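Local coordinates for methyltransferase domain-containing protein (PDB 7CLF), which probably transfers a methyl group from S-adenosyl-L-methionine to a hydroxyl of its substrate, as a dimeric O-methyltransferase, at residues A[169-174]-A[235-240]; A[175-180]-A[195-200]; A[249-254]-A[301-306]; A[275-280]-A[330-335]. All coordinates share one frame; numbering follows the deposited sequence.

Contact 1 of 4, residues A[169-174]-A[235-240]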
# COMPACT_ATOMS: atom_id res chain seq x y z
N HIS A 169 -43.99 3.82 -10.15
CA HIS A 169 -44.05 4.69 -8.98
C HIS A 169 -44.30 6.12 -9.41
O HIS A 169 -43.92 6.54 -10.51
CB HIS A 169 -42.75 4.64 -8.16
CG HIS A 169 -42.26 3.25 -7.89
ND1 HIS A 169 -42.73 2.49 -6.84
CD2 HIS A 169 -41.35 2.48 -8.54
CE1 HIS A 169 -42.13 1.31 -6.85
NE2 HIS A 169 -41.29 1.28 -7.88
N ARG A 170 -44.94 6.88 -8.52
CA ARG A 170 -45.21 8.29 -8.76
C ARG A 170 -44.08 9.18 -8.26
O ARG A 170 -43.77 10.20 -8.89
CB ARG A 170 -46.53 8.68 -8.09
CG ARG A 170 -46.86 7.86 -6.86
CD ARG A 170 -47.93 8.53 -6.01
NE ARG A 170 -47.87 8.11 -4.61
CZ ARG A 170 -47.11 8.68 -3.69
NH1 ARG A 170 -46.34 9.72 -4.00
NH2 ARG A 170 -47.11 8.23 -2.44
N ALA A 171 -43.43 8.81 -7.16
CA ALA A 171 -42.38 9.63 -6.58
C ALA A 171 -41.27 8.73 -6.03
O ALA A 171 -41.54 7.67 -5.47
CB ALA A 171 -42.92 10.54 -5.48
N PHE A 172 -40.03 9.17 -6.21
CA PHE A 172 -38.86 8.40 -5.83
C PHE A 172 -37.92 9.27 -5.01
O PHE A 172 -37.57 10.37 -5.44
CB PHE A 172 -38.13 7.87 -7.08
CG PHE A 172 -36.77 7.32 -6.80
CD1 PHE A 172 -36.61 6.14 -6.10
CD2 PHE A 172 -35.64 7.97 -7.28
CE1 PHE A 172 -35.34 5.61 -5.86
CE2 PHE A 172 -34.36 7.45 -7.04
CZ PHE A 172 -34.21 6.26 -6.35
N LEU A 173 -37.51 8.77 -3.85
CA LEU A 173 -36.54 9.46 -3.02
C LEU A 173 -35.26 8.63 -2.95
O LEU A 173 -35.31 7.44 -2.63
CB LEU A 173 -37.09 9.71 -1.61
CG LEU A 173 -36.20 10.26 -0.50
CD1 LEU A 173 -35.84 11.70 -0.76
CD2 LEU A 173 -36.89 10.12 0.86
N ASP A 174 -34.12 9.26 -3.23
CA ASP A 174 -32.81 8.62 -3.12
C ASP A 174 -32.13 9.14 -1.86
O ASP A 174 -31.61 10.26 -1.85
CB ASP A 174 -31.96 8.88 -4.36
CG ASP A 174 -30.79 7.90 -4.47
OD1 ASP A 174 -30.77 6.94 -3.69
OD2 ASP A 174 -29.92 8.09 -5.35
N GLY A 235 -43.77 13.25 3.52
CA GLY A 235 -43.27 12.89 2.17
C GLY A 235 -43.97 11.68 1.58
O GLY A 235 -44.00 10.63 2.21
N GLY A 236 -44.53 11.83 0.38
CA GLY A 236 -45.19 10.69 -0.26
C GLY A 236 -44.28 9.98 -1.25
O GLY A 236 -44.60 10.00 -2.41
N TYR A 237 -43.21 9.34 -0.79
CA TYR A 237 -42.35 8.62 -1.76
C TYR A 237 -42.72 7.14 -1.78
O TYR A 237 -42.49 6.48 -0.81
CB TYR A 237 -40.88 8.92 -1.48
CG TYR A 237 -40.60 10.39 -1.52
CD1 TYR A 237 -40.49 11.05 -2.72
CD2 TYR A 237 -40.46 11.12 -0.37
CE1 TYR A 237 -40.26 12.40 -2.77
CE2 TYR A 237 -40.20 12.47 -0.40
CZ TYR A 237 -40.11 13.11 -1.61
OH TYR A 237 -39.88 14.43 -1.67
N ASP A 238 -43.29 6.66 -2.89
CA ASP A 238 -43.73 5.25 -2.99
C ASP A 238 -42.56 4.34 -3.37
O ASP A 238 -42.76 3.16 -3.42
CB ASP A 238 -44.97 5.08 -3.85
CG ASP A 238 -44.72 5.44 -5.30
OD1 ASP A 238 -44.38 6.54 -5.53
OD2 ASP A 238 -44.92 4.60 -6.13
N LEU A 239 -41.43 4.93 -3.74
CA LEU A 239 -40.15 4.19 -3.87
C LEU A 239 -39.02 4.97 -3.19
O LEU A 239 -38.80 6.12 -3.50
CB LEU A 239 -39.80 3.80 -5.30
CG LEU A 239 -38.43 3.13 -5.39
CD1 LEU A 239 -38.40 1.88 -4.54
CD2 LEU A 239 -38.02 2.84 -6.80
N ILE A 240 -38.35 4.32 -2.26
CA ILE A 240 -37.20 4.91 -1.59
C ILE A 240 -36.03 3.98 -1.79
O ILE A 240 -36.18 2.75 -1.70
CB ILE A 240 -37.48 5.15 -0.09
CG1 ILE A 240 -38.65 6.12 0.08
CG2 ILE A 240 -36.26 5.69 0.64
CD1 ILE A 240 -39.16 6.20 1.48
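With chi1 at 65°, Asp-238 sets CG between its own backbone N and carbonyl carbon, and the carboxylate is carried back to residues 169-171. There Asp-238 OD1 takes a nearly straight bond from Ala-171 N (3.0 Å). Arg-170 N adds weak bonds to both oxygens, and His-169 ND1 a weak one to OD2. His-169 NE2 is held by Tyr-164. The Arg-170 guanidinium lies with one face over Asp-238 OD1; Arg-170 NE to Asp-238 OD1 is a long salt bridge (3.9 Å), so charge alone acts there. The imidazole of His-169 is covered on one face by Leu-239 CB, 3.5 Å above its centre. Phe-172 and Leu-239 both hold CG anti to N (chi1 167° and 176°). They therefore run side by side, Phe-172 CD1 meeting Leu-239 CG at 3.6 Å. On the other face of the sheet Leu-173 CB sits over the Tyr-237 ring in a CH-pi contact. The backbones pair in parallel: Leu-239 N binds Ala-171 O (3.2 Å), and Leu-173 N binds Leu-239 O (3.0 Å). Strands 171-175 and 239-243 are neighbours in the middle of the seven-stranded sheet, as in the Rossmann-like fold of class I methyltransferases.

Contact 2 of 4, residues A[175-180]-A[195-200]. With SAH (S-adenosyl-L-homocysteine), chain D.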
# COMPACT_ATOMS: atom_id res chain seq x y z
N ILE A 175 -32.13 8.33 -0.80
CA ILE A 175 -31.51 8.74 0.46
C ILE A 175 -30.01 8.46 0.37
O ILE A 175 -29.61 7.32 0.11
CB ILE A 175 -32.12 7.99 1.66
CG1 ILE A 175 -33.58 8.40 1.89
CG2 ILE A 175 -31.29 8.25 2.91
CD1 ILE A 175 -34.25 7.65 3.06
N GLY A 176 -29.20 9.49 0.58
CA GLY A 176 -27.76 9.32 0.46
C GLY A 176 -27.28 9.19 -0.97
O GLY A 176 -26.27 8.52 -1.22
N SER A 177 -27.99 9.83 -1.90
CA SER A 177 -27.72 9.70 -3.33
C SER A 177 -26.29 10.07 -3.70
O SER A 177 -25.77 9.56 -4.70
CB SER A 177 -28.72 10.57 -4.11
OG SER A 177 -28.68 10.36 -5.51
N GLY A 178 -25.64 10.92 -2.92
CA GLY A 178 -24.28 11.29 -3.20
C GLY A 178 -24.16 12.32 -4.30
O GLY A 178 -24.53 13.48 -4.12
N ILE A 179 -23.67 11.89 -5.46
CA ILE A 179 -23.54 12.80 -6.60
C ILE A 179 -24.82 12.86 -7.42
O ILE A 179 -24.89 13.64 -8.38
CB ILE A 179 -22.34 12.40 -7.48
CG1 ILE A 179 -21.86 13.60 -8.31
CG2 ILE A 179 -22.68 11.18 -8.33
CD1 ILE A 179 -20.44 13.47 -8.79
N GLY A 180 -25.83 12.06 -7.08
CA GLY A 180 -27.14 12.19 -7.68
C GLY A 180 -27.26 11.60 -9.06
O GLY A 180 -28.22 11.91 -9.78
N LEU A 195 -38.78 13.14 -8.42
CA LEU A 195 -37.47 12.74 -7.94
C LEU A 195 -37.01 13.68 -6.84
O LEU A 195 -37.09 14.91 -6.99
CB LEU A 195 -36.45 12.76 -9.07
CG LEU A 195 -36.75 11.76 -10.18
CD1 LEU A 195 -36.06 12.19 -11.45
CD2 LEU A 195 -36.30 10.39 -9.76
N ALA A 196 -36.52 13.11 -5.75
CA ALA A 196 -35.95 13.88 -4.66
C ALA A 196 -34.75 13.13 -4.09
O ALA A 196 -34.67 11.91 -4.16
CB ALA A 196 -36.97 14.14 -3.53
N ILE A 197 -33.81 13.89 -3.53
CA ILE A 197 -32.66 13.35 -2.82
C ILE A 197 -32.69 13.85 -1.38
O ILE A 197 -32.99 15.03 -1.13
CB ILE A 197 -31.34 13.75 -3.49
CG1 ILE A 197 -31.26 13.15 -4.89
CG2 ILE A 197 -30.15 13.31 -2.62
CD1 ILE A 197 -30.30 13.85 -5.83
N CYS A 198 -32.37 12.97 -0.44
CA CYS A 198 -32.15 13.33 0.95
C CYS A 198 -30.68 13.12 1.29
O CYS A 198 -30.19 11.99 1.26
CB CYS A 198 -33.01 12.52 1.91
SG CYS A 198 -32.80 13.18 3.59
N GLU A 199 -29.97 14.20 1.63
CA GLU A 199 -28.54 14.10 1.86
C GLU A 199 -28.12 14.93 3.07
O GLU A 199 -28.86 15.79 3.56
CB GLU A 199 -27.73 14.52 0.63
CG GLU A 199 -27.21 13.34 -0.16
CD GLU A 199 -25.99 12.67 0.48
OE1 GLU A 199 -25.42 11.79 -0.19
OE2 GLU A 199 -25.60 13.01 1.62
N LEU A 200 -26.92 14.63 3.56
CA LEU A 200 -26.31 15.42 4.62
C LEU A 200 -26.01 16.83 4.11
O LEU A 200 -25.92 17.06 2.90
CB LEU A 200 -25.04 14.74 5.12
CG LEU A 200 -25.20 13.40 5.82
CD1 LEU A 200 -23.83 12.80 6.13
CD2 LEU A 200 -26.03 13.53 7.10
N SAH D . -25.77 6.41 -3.04
CA SAH D . -24.51 6.68 -3.72
CB SAH D . -23.43 7.18 -2.75
CG SAH D . -23.02 6.29 -1.57
SD SAH D . -21.80 7.12 -0.48
C SAH D . -24.06 5.42 -4.46
O SAH D . -24.78 4.42 -4.50
OXT SAH D . -22.97 5.39 -5.04
C5' SAH D . -22.94 7.22 0.93
C4' SAH D . -23.74 8.52 0.99
O4' SAH D . -24.60 8.49 2.12
C3' SAH D . -22.83 9.73 1.16
O3' SAH D . -23.05 10.64 0.12
C2' SAH D . -23.25 10.34 2.49
O2' SAH D . -23.28 11.75 2.46
C1' SAH D . -24.62 9.76 2.73
N9 SAH D . -24.91 9.65 4.16
C8 SAH D . -24.11 9.14 5.15
N7 SAH D . -24.76 9.23 6.34
C5 SAH D . -25.96 9.80 6.12
C6 SAH D . -27.00 10.13 6.97
N6 SAH D . -26.90 9.87 8.28
N1 SAH D . -28.14 10.72 6.46
C2 SAH D . -28.23 10.97 5.11
N3 SAH D . -27.18 10.64 4.25
C4 SAH D . -26.07 10.07 4.76
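The carboxylate of Glu-199 is bonded by both segments and by the ligand. Glu-199 OE1 receives Gly-178 N (2.9 Å) and OE2 receives Leu-200 N, each on the anti lone pair. The ribose diol also binds the carboxylate: S-adenosyl-L-homocysteine O3' donates to Glu-199 OE1 (2.7 Å) and O2' to OE2 (2.8 Å). The adenine is covered on one face by Leu-200, whose CG, CD1 and CD2 spread over the ring, with Leu-200 CD2 3.5 Å from ligand C6. Glu-199 reaches the sugar because its chain bends at chi2 (-77°). Two bonds on each oxygen fix the rotation of the group and would be expected to keep it ionised.

Residues 176-180 are the glycine-rich loop after the first strand; with Asp-174 and Ile-175 they make up the Asp-x-Gly-x-Gly-x-Gly signature of this methyltransferase fold. An acidic residue at the end of the second strand that binds the ribose is its usual partner. Gly-176, Gly-178 and Gly-180 all have positive phi. Gly-180 is the N-cap of helix 181-189. Without side chains, Gly-176 leaves room for the ribose ring oxygen O4' and Gly-178 for CB of the ligand's amino acid part. Gly-176 O accepts the ligand amino group, N, at 2.8 Å.

The loop is tied to strand 194-199 by Gly-176 N to Cys-198 O, 2.8 Å and almost linear (178°). Beside this bond Ser-177 CB presses on Ile-197 CG2 at 3.4 Å, tighter than usual for two carbons. With OG anti to its backbone N (chi1 -171°), Ser-177 turns the hydroxyl to Asp-174. Ser-177 N is buried and has no partner in the model.

Contact 3 of 4, residues A[249-254]-A[301-306]. With SAH (S-adenosyl-L-homocysteine), chain D.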
# COMPACT_ATOMS: atom_id res chain seq x y z
N TYR A 249 -21.91 2.04 8.51
CA TYR A 249 -22.36 2.11 9.89
C TYR A 249 -22.45 0.73 10.51
O TYR A 249 -22.62 -0.28 9.83
CB TYR A 249 -23.74 2.80 10.01
CG TYR A 249 -23.71 4.24 9.60
CD1 TYR A 249 -23.16 5.20 10.42
CD2 TYR A 249 -24.24 4.65 8.37
CE1 TYR A 249 -23.13 6.53 10.05
CE2 TYR A 249 -24.21 5.98 7.99
CZ TYR A 249 -23.67 6.92 8.84
OH TYR A 249 -23.64 8.25 8.49
N ALA A 250 -22.38 0.72 11.85
CA ALA A 250 -22.45 -0.51 12.60
C ALA A 250 -23.81 -1.18 12.40
O ALA A 250 -24.81 -0.50 12.14
CB ALA A 250 -22.21 -0.25 14.09
N PRO A 251 -23.88 -2.51 12.50
CA PRO A 251 -25.17 -3.20 12.32
C PRO A 251 -26.28 -2.65 13.19
O PRO A 251 -27.44 -2.55 12.75
CB PRO A 251 -24.82 -4.65 12.68
CG PRO A 251 -23.40 -4.78 12.25
CD PRO A 251 -22.75 -3.46 12.58
N GLU A 252 -25.94 -2.26 14.41
CA GLU A 252 -26.93 -1.68 15.31
C GLU A 252 -27.50 -0.40 14.72
O GLU A 252 -28.72 -0.20 14.71
CB GLU A 252 -26.29 -1.44 16.69
CG GLU A 252 -25.73 -2.70 17.40
CD GLU A 252 -24.53 -3.41 16.69
OE1 GLU A 252 -24.53 -4.66 16.63
OE2 GLU A 252 -23.59 -2.74 16.19
N THR A 253 -26.64 0.46 14.16
CA THR A 253 -27.10 1.69 13.53
C THR A 253 -27.90 1.40 12.26
O THR A 253 -28.88 2.10 11.97
CB THR A 253 -25.91 2.59 13.20
OG1 THR A 253 -25.05 2.67 14.34
CG2 THR A 253 -26.37 3.98 12.81
N GLN A 254 -27.49 0.38 11.49
CA GLN A 254 -28.25 -0.01 10.31
C GLN A 254 -29.70 -0.35 10.66
O GLN A 254 -30.60 -0.09 9.86
CB GLN A 254 -27.58 -1.19 9.62
CG GLN A 254 -26.21 -0.87 9.03
CD GLN A 254 -25.57 -2.07 8.38
OE1 GLN A 254 -26.26 -2.99 7.95
NE2 GLN A 254 -24.24 -2.08 8.32
N GLY A 301 -18.27 2.61 12.74
CA GLY A 301 -18.79 1.26 12.90
C GLY A 301 -18.98 0.45 11.63
O GLY A 301 -19.41 -0.71 11.71
N GLY A 302 -18.67 1.02 10.46
CA GLY A 302 -19.00 0.35 9.21
C GLY A 302 -18.37 -1.02 9.08
O GLY A 302 -17.35 -1.34 9.69
N ILE A 303 -19.01 -1.84 8.24
CA ILE A 303 -18.65 -3.24 8.05
C ILE A 303 -19.38 -3.73 6.80
O ILE A 303 -20.42 -3.19 6.43
CB ILE A 303 -19.02 -4.07 9.30
CG1 ILE A 303 -18.41 -5.48 9.27
CG2 ILE A 303 -20.53 -4.15 9.47
CD1 ILE A 303 -18.63 -6.27 10.57
N GLU A 304 -18.83 -4.73 6.09
CA GLU A 304 -19.62 -5.37 5.05
C GLU A 304 -20.31 -6.59 5.63
O GLU A 304 -19.86 -7.16 6.62
CB GLU A 304 -18.77 -5.77 3.83
CG GLU A 304 -17.97 -4.64 3.18
CD GLU A 304 -18.82 -3.57 2.48
OE1 GLU A 304 -19.88 -3.91 1.90
OE2 GLU A 304 -18.42 -2.38 2.53
N SER A 305 -21.42 -6.98 5.01
CA SER A 305 -22.26 -8.05 5.52
C SER A 305 -22.65 -8.95 4.36
O SER A 305 -22.35 -8.67 3.20
CB SER A 305 -23.49 -7.47 6.23
OG SER A 305 -23.10 -6.40 7.07
N SER A 306 -23.32 -10.05 4.67
CA SER A 306 -23.83 -10.93 3.63
C SER A 306 -25.24 -10.50 3.23
O SER A 306 -25.86 -9.64 3.85
CB SER A 306 -23.83 -12.38 4.12
OG SER A 306 -24.81 -12.53 5.13
N SAH D . -25.77 6.41 -3.04
CA SAH D . -24.51 6.68 -3.72
CB SAH D . -23.43 7.18 -2.75
CG SAH D . -23.02 6.29 -1.57
SD SAH D . -21.80 7.12 -0.48
C SAH D . -24.06 5.42 -4.46
O SAH D . -24.78 4.42 -4.50
OXT SAH D . -22.97 5.39 -5.04
C5' SAH D . -22.94 7.22 0.93
C4' SAH D . -23.74 8.52 0.99
O4' SAH D . -24.60 8.49 2.12
C3' SAH D . -22.83 9.73 1.16
O3' SAH D . -23.05 10.64 0.12
C2' SAH D . -23.25 10.34 2.49
O2' SAH D . -23.28 11.75 2.46
C1' SAH D . -24.62 9.76 2.73
N9 SAH D . -24.91 9.65 4.16
C8 SAH D . -24.11 9.14 5.15
N7 SAH D . -24.76 9.23 6.34
C5 SAH D . -25.96 9.80 6.12
C6 SAH D . -27.00 10.13 6.97
N6 SAH D . -26.90 9.87 8.28
N1 SAH D . -28.14 10.72 6.46
C2 SAH D . -28.23 10.97 5.11
N3 SAH D . -27.18 10.64 4.25
C4 SAH D . -26.07 10.07 4.76
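Tyr-249 OH donates to N7 of S-adenosyl-L-homocysteine at 2.6 Å, the shortest polar bond here. The N7 atom lies at the edge of the phenol ring, near its plane. CG of Tyr-249 is anti to the carbonyl carbon (chi1 -65°), and its CB points away from residues 301-306. Its backbone is what they touch: Gly-302 CA lies 3.4 Å from Tyr-249 N. Gly-301 O meets Ala-250 CA at 3.2 Å as a CA-H...O contact. The same oxygen is near Ala-250 N, but the angle is too poor for a bond. Tyr-249 O is held by Gln-254 NE2 (2.9 Å); the oxygen lies near the plane of the Gln-254 amide, but NE2 is tilted from the Tyr-249 carbonyl plane. Gln-254 N binds Ala-250 O (2.9 Å), so Gln-254 holds the start of the helix through its backbone and the residue before the N-cap through its side chain. Ile-303, with CG1 anti to its N (chi1 -168°), brings CG2 against Pro-251 CD at 3.9 Å. The two side chains cross at about a right angle. The start of helix 251-264 thus rests on the loop between helices 286-298 and 307-316. Arg-52 and Gln-56 of the second subunit pack on Pro-251 and Ile-303, respectively.

Contact 4 of 4, residues A[275-280]-A[330-335]. With SAH (S-adenosyl-L-homocysteine), chain D.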
# COMPACT_ATOMS: atom_id res chain seq x y z
N GLU A 275 -26.24 -2.82 -2.01
CA GLU A 275 -24.96 -2.98 -1.34
C GLU A 275 -24.11 -3.95 -2.16
O GLU A 275 -24.58 -4.52 -3.15
CB GLU A 275 -25.15 -3.49 0.10
CG GLU A 275 -25.87 -2.50 1.00
CD GLU A 275 -24.93 -1.47 1.59
OE1 GLU A 275 -23.88 -1.86 2.13
OE2 GLU A 275 -25.21 -0.26 1.50
N THR A 276 -22.86 -4.12 -1.76
CA THR A 276 -21.96 -5.11 -2.37
C THR A 276 -21.61 -6.10 -1.27
O THR A 276 -20.58 -5.95 -0.59
CB THR A 276 -20.70 -4.48 -2.96
OG1 THR A 276 -20.00 -3.73 -1.96
CG2 THR A 276 -21.04 -3.57 -4.13
N PRO A 277 -22.43 -7.11 -1.06
CA PRO A 277 -22.31 -7.94 0.14
C PRO A 277 -21.20 -8.97 0.02
O PRO A 277 -20.72 -9.31 -1.06
CB PRO A 277 -23.68 -8.63 0.22
CG PRO A 277 -24.13 -8.72 -1.20
CD PRO A 277 -23.56 -7.53 -1.92
N LEU A 278 -20.78 -9.48 1.19
CA LEU A 278 -19.94 -10.66 1.18
C LEU A 278 -20.73 -11.86 0.66
O LEU A 278 -21.97 -11.88 0.73
CB LEU A 278 -19.40 -10.95 2.58
CG LEU A 278 -18.49 -9.89 3.20
CD1 LEU A 278 -18.42 -10.14 4.68
CD2 LEU A 278 -17.10 -9.94 2.57
N ASN A 279 -20.02 -12.85 0.13
CA ASN A 279 -20.70 -14.03 -0.37
C ASN A 279 -21.31 -14.84 0.78
O ASN A 279 -21.07 -14.57 1.96
CB ASN A 279 -19.76 -14.88 -1.24
CG ASN A 279 -18.45 -15.21 -0.56
OD1 ASN A 279 -18.34 -15.15 0.67
ND2 ASN A 279 -17.44 -15.58 -1.35
N GLU A 280 -22.14 -15.82 0.40
CA GLU A 280 -22.94 -16.56 1.37
C GLU A 280 -22.08 -17.14 2.49
O GLU A 280 -22.46 -17.08 3.66
CB GLU A 280 -23.72 -17.66 0.65
CG GLU A 280 -24.26 -18.75 1.56
CD GLU A 280 -24.68 -19.98 0.78
OE1 GLU A 280 -25.46 -20.81 1.33
OE2 GLU A 280 -24.24 -20.13 -0.38
N PRO A 330 -23.60 -5.40 -10.49
CA PRO A 330 -22.52 -5.43 -9.50
C PRO A 330 -22.99 -5.34 -8.06
O PRO A 330 -22.18 -5.62 -7.15
CB PRO A 330 -21.67 -4.21 -9.87
CG PRO A 330 -22.59 -3.31 -10.59
CD PRO A 330 -23.57 -4.18 -11.32
N ARG A 331 -24.24 -4.96 -7.80
CA ARG A 331 -24.76 -4.88 -6.45
C ARG A 331 -25.84 -5.94 -6.22
O ARG A 331 -26.39 -6.51 -7.16
CB ARG A 331 -25.35 -3.48 -6.18
CG ARG A 331 -24.32 -2.36 -6.31
CD ARG A 331 -24.83 -1.06 -5.69
NE ARG A 331 -23.91 0.06 -5.89
CZ ARG A 331 -24.19 1.31 -5.54
NH1 ARG A 331 -25.35 1.58 -4.95
NH2 ARG A 331 -23.32 2.28 -5.76
N THR A 332 -26.11 -6.18 -4.94
CA THR A 332 -27.29 -6.91 -4.50
C THR A 332 -28.33 -5.89 -4.03
O THR A 332 -28.00 -4.97 -3.28
CB THR A 332 -26.91 -7.86 -3.36
OG1 THR A 332 -26.03 -8.87 -3.86
CG2 THR A 332 -28.14 -8.50 -2.73
N LEU A 333 -29.58 -6.04 -4.50
CA LEU A 333 -30.68 -5.18 -4.10
C LEU A 333 -31.56 -5.92 -3.10
O LEU A 333 -32.08 -7.00 -3.40
CB LEU A 333 -31.55 -4.74 -5.29
CG LEU A 333 -31.00 -3.93 -6.45
CD1 LEU A 333 -32.12 -3.21 -7.17
CD2 LEU A 333 -30.04 -2.95 -5.94
N ILE A 334 -31.75 -5.33 -1.92
CA ILE A 334 -32.65 -5.86 -0.91
C ILE A 334 -33.88 -4.97 -0.88
O ILE A 334 -33.76 -3.74 -0.84
CB ILE A 334 -31.99 -5.95 0.47
CG1 ILE A 334 -30.65 -6.69 0.39
CG2 ILE A 334 -32.91 -6.67 1.45
CD1 ILE A 334 -29.45 -5.78 0.48
N VAL A 335 -35.05 -5.59 -0.90
CA VAL A 335 -36.29 -4.85 -1.11
C VAL A 335 -37.34 -5.34 -0.13
O VAL A 335 -37.41 -6.53 0.20
CB VAL A 335 -36.77 -5.00 -2.57
CG1 VAL A 335 -37.00 -6.44 -2.90
CG2 VAL A 335 -38.03 -4.16 -2.82
N SAH D . -25.77 6.41 -3.04
CA SAH D . -24.51 6.68 -3.72
CB SAH D . -23.43 7.18 -2.75
CG SAH D . -23.02 6.29 -1.57
SD SAH D . -21.80 7.12 -0.48
C SAH D . -24.06 5.42 -4.46
O SAH D . -24.78 4.42 -4.50
OXT SAH D . -22.97 5.39 -5.04
C5' SAH D . -22.94 7.22 0.93
C4' SAH D . -23.74 8.52 0.99
O4' SAH D . -24.60 8.49 2.12
C3' SAH D . -22.83 9.73 1.16
O3' SAH D . -23.05 10.64 0.12
C2' SAH D . -23.25 10.34 2.49
O2' SAH D . -23.28 11.75 2.46
C1' SAH D . -24.62 9.76 2.73
N9 SAH D . -24.91 9.65 4.16
C8 SAH D . -24.11 9.14 5.15
N7 SAH D . -24.76 9.23 6.34
C5 SAH D . -25.96 9.80 6.12
C6 SAH D . -27.00 10.13 6.97
N6 SAH D . -26.90 9.87 8.28
N1 SAH D . -28.14 10.72 6.46
C2 SAH D . -28.23 10.97 5.11
N3 SAH D . -27.18 10.64 4.25
C4 SAH D . -26.07 10.07 4.76
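Glu-275 and Thr-332 form an antiparallel hydrogen-bonded pair, with Glu-275 N to Thr-332 O at 3.1 Å and Thr-332 N to Glu-275 O at 2.9 Å. Next to this pair, Arg-331 CB lies 3.3 Å from Glu-275 O. The Arg-331 chain then runs out extended from CG to NE (chi3 -176°), which carries the guanidinium to the ligand. There it meets the carboxylate of S-adenosyl-L-homocysteine edge-on. NH1 and NH2 both donate to ligand O, and NH2 adds a weak bond to OXT. Ser-274 OG takes a second bond from NH1, and Phe-156 and Trp-244 give cation-pi contacts. Thr-276 CG2 packs obliquely on Arg-331 CG at 4.1 Å, while Thr-276 OG1 bonds to Trp-244 NE1. The ring of Pro-277 lies across Thr-332, with Pro-277 CG 3.3 Å from Thr-332 OG1. The carboxylate of Glu-275 lies beside the predicted proton acceptor His-247, and Glu-275 OE1 makes a weak bond to His-247 ND1. This short piece of sheet thus bears on both the ligand carboxylate and the predicted proton acceptor. The charge of Arg-331 would offset that of the ligand carboxylate, and Glu-275 is placed to orient His-247, consistent with a role in methyl transfer.

From the N terminus, contact 1 closes a long loop between the first and fourth strands of the seven-stranded sheet. Contact 2 is nested inside that loop and joins the first strand's end to strand 194-199; strands 171-175 and 194-199 are neighbours, so the two contacts touch. Contact 3 opens after contact 1 has closed and joins helix 251-264 to the loop before helix 307-316. Contact 4 crosses contact 3 along the chain and pairs strand 270-275 with strand 332-337. These two meet where Ser-305 O bonds to Leu-278 N. Contacts 2, 3 and 4 share one S-adenosyl-L-homocysteine: contact 2 runs along it from amino group to adenine, contact 3 meets adenine N7 and contact 4 its carboxylate.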